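Local coordinates for protein Exo-arabinanase (Penicillium chrysogenum, PDB 3A72) that probably hydrolyses alpha-1,5-linked L-arabinan from its chain ends, as an exo-acting glycoside hydrolase, and binds arabinobiose in a pocket, at residues I162-D167 with M178-T183; P309-Y314 with R343-V348. One frame throughout, in Å; residues are numbered along the deposited sequence.

Interaction 1: residues I162-D167 with M178-T183; sequences ICYYSD and MVHQVT
Val-179 and Tyr-165 face each other as a hydrogen-bonded pair in an antiparallel beta hairpin, formed by the two middle strands of one blade of a six-bladed beta-propeller. Paired backbone bonds in both directions join these two residues, and the same pattern recurs between Cys-163 and Gln-181, the next hydrogen-bonded pair. With chi1 at 59°, the CG of Tyr-165 sits between the backbone N and the carbonyl carbon. The far end of this side chain comes nearer to the other strand. Its ring face receives Val-179 CG2 in a CH-pi contact, the methyl lying 3.5 Å from the ring centroid and closest to CE1, at 3.3 Å. The other methyl, CG1, packs against Asp-167, whose carboxylate forms a salt bridge with Arg-169. On the opposite face of the sheet Ile-162 CG2 rests 3.8 Å from His-180 CB. On that face too, Ser-166 touches a bound arabinofuranose and hydrogen-bonds Glu-151, so the hairpin reaches the glycan pocket. Back beside Val-179, Gln-181 extends its chain to the edge of the Tyr-165 ring, where NE2 donates to OH at 2.6 Å in a bent bond, with OH tilted 24° out of the amide plane.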
# COMPACT_ATOMS: atom_id res chain seq x y z
N ILE A 162 -4.29 3.33 13.06
CA ILE A 162 -2.97 2.76 13.07
C ILE A 162 -2.29 3.09 11.75
O ILE A 162 -2.87 2.90 10.67
CB ILE A 162 -3.00 1.24 13.27
CG1 ILE A 162 -3.80 0.83 14.52
CG2 ILE A 162 -1.62 0.65 13.32
CD1 ILE A 162 -4.21 -0.65 14.50
N CYS A 163 -1.04 3.56 11.82
CA CYS A 163 -0.20 3.71 10.63
C CYS A 163 0.99 2.75 10.77
O CYS A 163 1.82 2.92 11.65
CB CYS A 163 0.32 5.13 10.47
SG CYS A 163 1.27 5.33 8.94
N TYR A 164 0.98 1.73 9.92
CA TYR A 164 2.12 0.81 9.77
C TYR A 164 3.07 1.40 8.76
O TYR A 164 2.63 1.95 7.74
CB TYR A 164 1.65 -0.54 9.29
CG TYR A 164 0.58 -1.24 10.10
CD1 TYR A 164 0.88 -2.07 11.17
CD2 TYR A 164 -0.78 -1.07 9.75
CE1 TYR A 164 -0.12 -2.70 11.89
CE2 TYR A 164 -1.77 -1.71 10.45
CZ TYR A 164 -1.45 -2.53 11.53
OH TYR A 164 -2.48 -3.16 12.18
N TYR A 165 4.38 1.24 8.95
CA TYR A 165 5.36 1.76 7.97
C TYR A 165 6.67 1.05 8.19
O TYR A 165 6.89 0.32 9.15
CB TYR A 165 5.47 3.28 8.03
CG TYR A 165 5.88 3.88 9.36
CD1 TYR A 165 7.21 4.17 9.61
CD2 TYR A 165 4.96 4.17 10.36
CE1 TYR A 165 7.60 4.72 10.81
CE2 TYR A 165 5.34 4.74 11.54
CZ TYR A 165 6.65 5.01 11.77
OH TYR A 165 7.03 5.54 12.99
N SER A 166 7.57 1.23 7.20
CA SER A 166 8.91 0.70 7.24
C SER A 166 9.86 1.74 7.85
O SER A 166 9.70 2.93 7.56
CB SER A 166 9.40 0.32 5.86
OG SER A 166 8.48 -0.53 5.19
N ASP A 167 10.82 1.29 8.66
CA ASP A 167 11.61 2.19 9.47
C ASP A 167 13.06 1.81 9.43
O ASP A 167 13.40 0.66 9.78
CB ASP A 167 11.09 2.15 10.90
CG ASP A 167 11.60 3.20 11.83
OD1 ASP A 167 12.39 4.07 11.37
OD2 ASP A 167 11.19 3.21 13.01
N MET A 178 9.86 -3.00 10.45
CA MET A 178 8.55 -2.39 10.25
C MET A 178 7.92 -2.14 11.62
O MET A 178 8.12 -2.93 12.58
CB MET A 178 7.63 -3.24 9.40
CG MET A 178 8.18 -3.39 7.97
SD MET A 178 7.24 -4.55 6.95
CE MET A 178 7.46 -6.02 7.93
N VAL A 179 7.22 -1.06 11.72
CA VAL A 179 6.70 -0.47 12.96
C VAL A 179 5.30 0.05 12.75
O VAL A 179 4.79 0.13 11.61
CB VAL A 179 7.63 0.68 13.43
CG1 VAL A 179 9.07 0.21 13.55
CG2 VAL A 179 7.52 1.86 12.53
N HIS A 180 4.70 0.54 13.83
CA HIS A 180 3.50 1.33 13.69
C HIS A 180 3.44 2.39 14.79
O HIS A 180 4.11 2.29 15.82
CB HIS A 180 2.16 0.51 13.68
CG HIS A 180 1.88 -0.13 14.99
ND1 HIS A 180 1.25 0.33 16.10
CD2 HIS A 180 2.22 -1.40 15.27
CE1 HIS A 180 1.24 -0.67 17.04
NE2 HIS A 180 1.85 -1.73 16.52
N GLN A 181 2.57 3.38 14.57
CA GLN A 181 2.12 4.30 15.59
C GLN A 181 0.60 4.36 15.53
O GLN A 181 -0.01 4.11 14.48
CB GLN A 181 2.74 5.68 15.44
CG GLN A 181 4.25 5.68 15.65
CD GLN A 181 4.89 7.01 15.43
OE1 GLN A 181 4.76 7.97 16.30
NE2 GLN A 181 5.56 7.16 14.38
N VAL A 182 -0.00 4.74 16.67
CA VAL A 182 -1.45 4.78 16.82
C VAL A 182 -1.88 6.15 17.26
O VAL A 182 -1.17 6.83 18.01
CB VAL A 182 -1.93 3.74 17.85
CG1 VAL A 182 -3.42 3.62 17.85
CG2 VAL A 182 -1.24 2.43 17.54
N THR A 183 -3.08 6.57 16.85
CA THR A 183 -3.67 7.80 17.28
C THR A 183 -5.17 7.61 17.53
O THR A 183 -5.82 6.84 16.86
CB THR A 183 -3.44 8.92 16.22
OG1 THR A 183 -3.92 10.14 16.71
CG2 THR A 183 -4.08 8.57 14.92

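Interaction 2: residues P309-Y314 with R343-V348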
# COMPACT_ATOMS: atom_id res chain seq x y z
N PRO A 309 -5.07 -10.39 -15.93
CA PRO A 309 -4.87 -9.65 -17.17
C PRO A 309 -4.12 -8.35 -17.01
O PRO A 309 -3.78 -7.72 -18.03
CB PRO A 309 -6.29 -9.33 -17.62
CG PRO A 309 -7.07 -9.26 -16.35
CD PRO A 309 -6.47 -10.31 -15.44
N GLU A 310 -3.85 -7.87 -15.79
CA GLU A 310 -3.09 -6.66 -15.54
C GLU A 310 -1.60 -6.98 -15.49
O GLU A 310 -1.21 -7.99 -14.91
CB GLU A 310 -3.52 -6.06 -14.23
CG GLU A 310 -2.84 -4.77 -13.86
CD GLU A 310 -3.19 -3.60 -14.73
OE1 GLU A 310 -4.16 -3.56 -15.48
OE2 GLU A 310 -2.36 -2.62 -14.59
N GLU A 311 -0.81 -6.12 -16.09
CA GLU A 311 0.64 -6.31 -16.05
C GLU A 311 1.17 -6.32 -14.64
O GLU A 311 0.57 -5.78 -13.70
CB GLU A 311 1.29 -5.17 -16.83
CG GLU A 311 1.13 -3.79 -16.21
CD GLU A 311 1.74 -2.66 -17.05
OE1 GLU A 311 1.84 -2.80 -18.31
OE2 GLU A 311 2.09 -1.61 -16.46
N HIS A 312 2.33 -6.96 -14.48
CA HIS A 312 3.05 -6.87 -13.23
C HIS A 312 3.54 -5.44 -13.00
O HIS A 312 3.80 -4.70 -13.94
CB HIS A 312 4.22 -7.84 -13.16
CG HIS A 312 5.46 -7.36 -13.75
ND1 HIS A 312 5.74 -7.31 -15.04
CD2 HIS A 312 6.55 -6.82 -13.10
CE1 HIS A 312 6.96 -6.80 -15.25
NE2 HIS A 312 7.47 -6.51 -14.07
N GLY A 313 3.68 -5.06 -11.73
CA GLY A 313 4.28 -3.78 -11.43
C GLY A 313 4.62 -3.70 -9.95
O GLY A 313 4.15 -4.46 -9.12
N TYR A 314 5.44 -2.66 -9.65
CA TYR A 314 5.91 -2.44 -8.30
C TYR A 314 4.76 -2.05 -7.37
O TYR A 314 3.96 -1.15 -7.68
CB TYR A 314 6.92 -1.32 -8.31
CG TYR A 314 7.59 -1.00 -6.98
CD1 TYR A 314 8.34 -1.95 -6.31
CD2 TYR A 314 7.46 0.24 -6.43
CE1 TYR A 314 8.93 -1.69 -5.11
CE2 TYR A 314 8.11 0.57 -5.25
CZ TYR A 314 8.85 -0.40 -4.60
OH TYR A 314 9.54 -0.07 -3.45
N ARG A 343 3.02 3.70 -16.96
CA ARG A 343 1.72 4.35 -16.97
C ARG A 343 0.91 3.79 -15.83
O ARG A 343 1.26 2.74 -15.27
CB ARG A 343 1.00 4.18 -18.34
CG ARG A 343 0.87 2.72 -18.73
CD ARG A 343 0.25 2.63 -20.12
NE ARG A 343 -1.14 2.42 -20.22
CZ ARG A 343 -1.76 1.27 -19.94
NH1 ARG A 343 -0.95 0.30 -19.50
NH2 ARG A 343 -2.99 0.91 -20.02
N VAL A 344 -0.18 4.47 -15.51
CA VAL A 344 -1.09 4.02 -14.48
C VAL A 344 -2.28 3.38 -15.16
O VAL A 344 -2.95 4.02 -15.97
CB VAL A 344 -1.54 5.18 -13.56
CG1 VAL A 344 -2.36 4.60 -12.42
CG2 VAL A 344 -0.34 5.96 -13.06
N SER A 345 -2.54 2.11 -14.85
CA SER A 345 -3.61 1.34 -15.48
C SER A 345 -4.35 0.52 -14.43
O SER A 345 -3.89 0.29 -13.31
CB SER A 345 -3.07 0.46 -16.59
OG SER A 345 -2.24 -0.55 -16.11
N VAL A 346 -5.51 0.01 -14.85
CA VAL A 346 -6.32 -0.81 -13.99
C VAL A 346 -7.09 -1.85 -14.80
O VAL A 346 -7.56 -1.59 -15.90
CB VAL A 346 -7.29 0.09 -13.17
CG1 VAL A 346 -8.27 0.83 -14.06
CG2 VAL A 346 -8.02 -0.68 -12.10
N SER A 347 -7.19 -3.04 -14.18
CA SER A 347 -8.09 -4.09 -14.65
C SER A 347 -9.09 -4.41 -13.54
O SER A 347 -8.80 -4.20 -12.37
CB SER A 347 -7.31 -5.33 -15.05
OG SER A 347 -6.38 -5.07 -16.09
N VAL A 348 -10.24 -4.95 -13.95
CA VAL A 348 -11.25 -5.43 -13.01
C VAL A 348 -11.55 -6.85 -13.39
O VAL A 348 -11.83 -7.15 -14.55
CB VAL A 348 -12.52 -4.55 -13.06
CG1 VAL A 348 -13.58 -5.10 -12.10
CG2 VAL A 348 -12.19 -3.12 -12.67
O HOH W 1 0.27 0.22 -15.71
O HOH W 2 3.60 0.59 -17.09
O HOH W 3 1.58 -0.43 -19.71
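Glu-310, in the loop running from strand 304-306 to strand 317-320, spreads its carboxylate between two serines of strand 344-350. Ser-347 OG donates to the anti lone pair of Glu-310 OE1, on the side away from the other oxygen, at 2.8 Å, while Ser-345 OG donates to the syn lone pair of OE2 at 2.6 Å. CG leaves anti to the backbone N (chi1 -178°), and a bend at chi2 (68°) turns CD toward the strand; chi3 (17°) then sets the two oxygens. Two donors of this kind would be expected to stabilise the charged carboxylate. Ser-347 OG also hydrogen-bonds the backbone N of Asn-8. Beside this pair the ring of Pro-309 touches the same strand, its CG 4.1 Å from Ser-347 CB.

Strand 344-350 is a middle strand of the last blade of the six-bladed propeller, with the N-terminal strand 6-10 beside it as the outermost. A blade assembled from both ends of the chain in this way is the familiar closure of propeller folds, and here the connecting loop from the preceding blade is pinned to it.

Farther along, direct contact gives way to water. Glu-311 OE1 stays 4.3 Å from Arg-343 NH1, beyond a salt bridge, and a water links them, donating to OE1 at 2.8 Å and accepting from NH1 at 2.6 Å. A second water donates to Glu-311 OE2 and accepts from the backbone N of Arg-343. A third lies within hydrogen-bonding distance of Glu-311 OE2, Arg-343 O and Ser-345 OG. The other end of the guanidinium, NH2, hydrogen-bonds Asn-8 OD1 and Thr-10 OG1 on strand 6-10.

From the N terminus, strand 6-10 is laid down first and waits for its blade until the end of the chain. After two further blades, interaction 1 encloses the ten residues between its segments, most of them the hairpin loop, within one blade. Interaction 2 begins only after that hairpin is complete and encloses 28 residues, among them strands 317-320 and 328-333, before reaching strand 344-350. The two therefore lie in series, neither nested nor crossed, with centres about 27 Å apart on opposite sides of the chain's centre. One joins strands inside a blade; the other ties an inter-blade loop to the closing blade. Bound arabinofuranose touches Ser-166 of interaction 1 and Tyr-314 of segment 309-314.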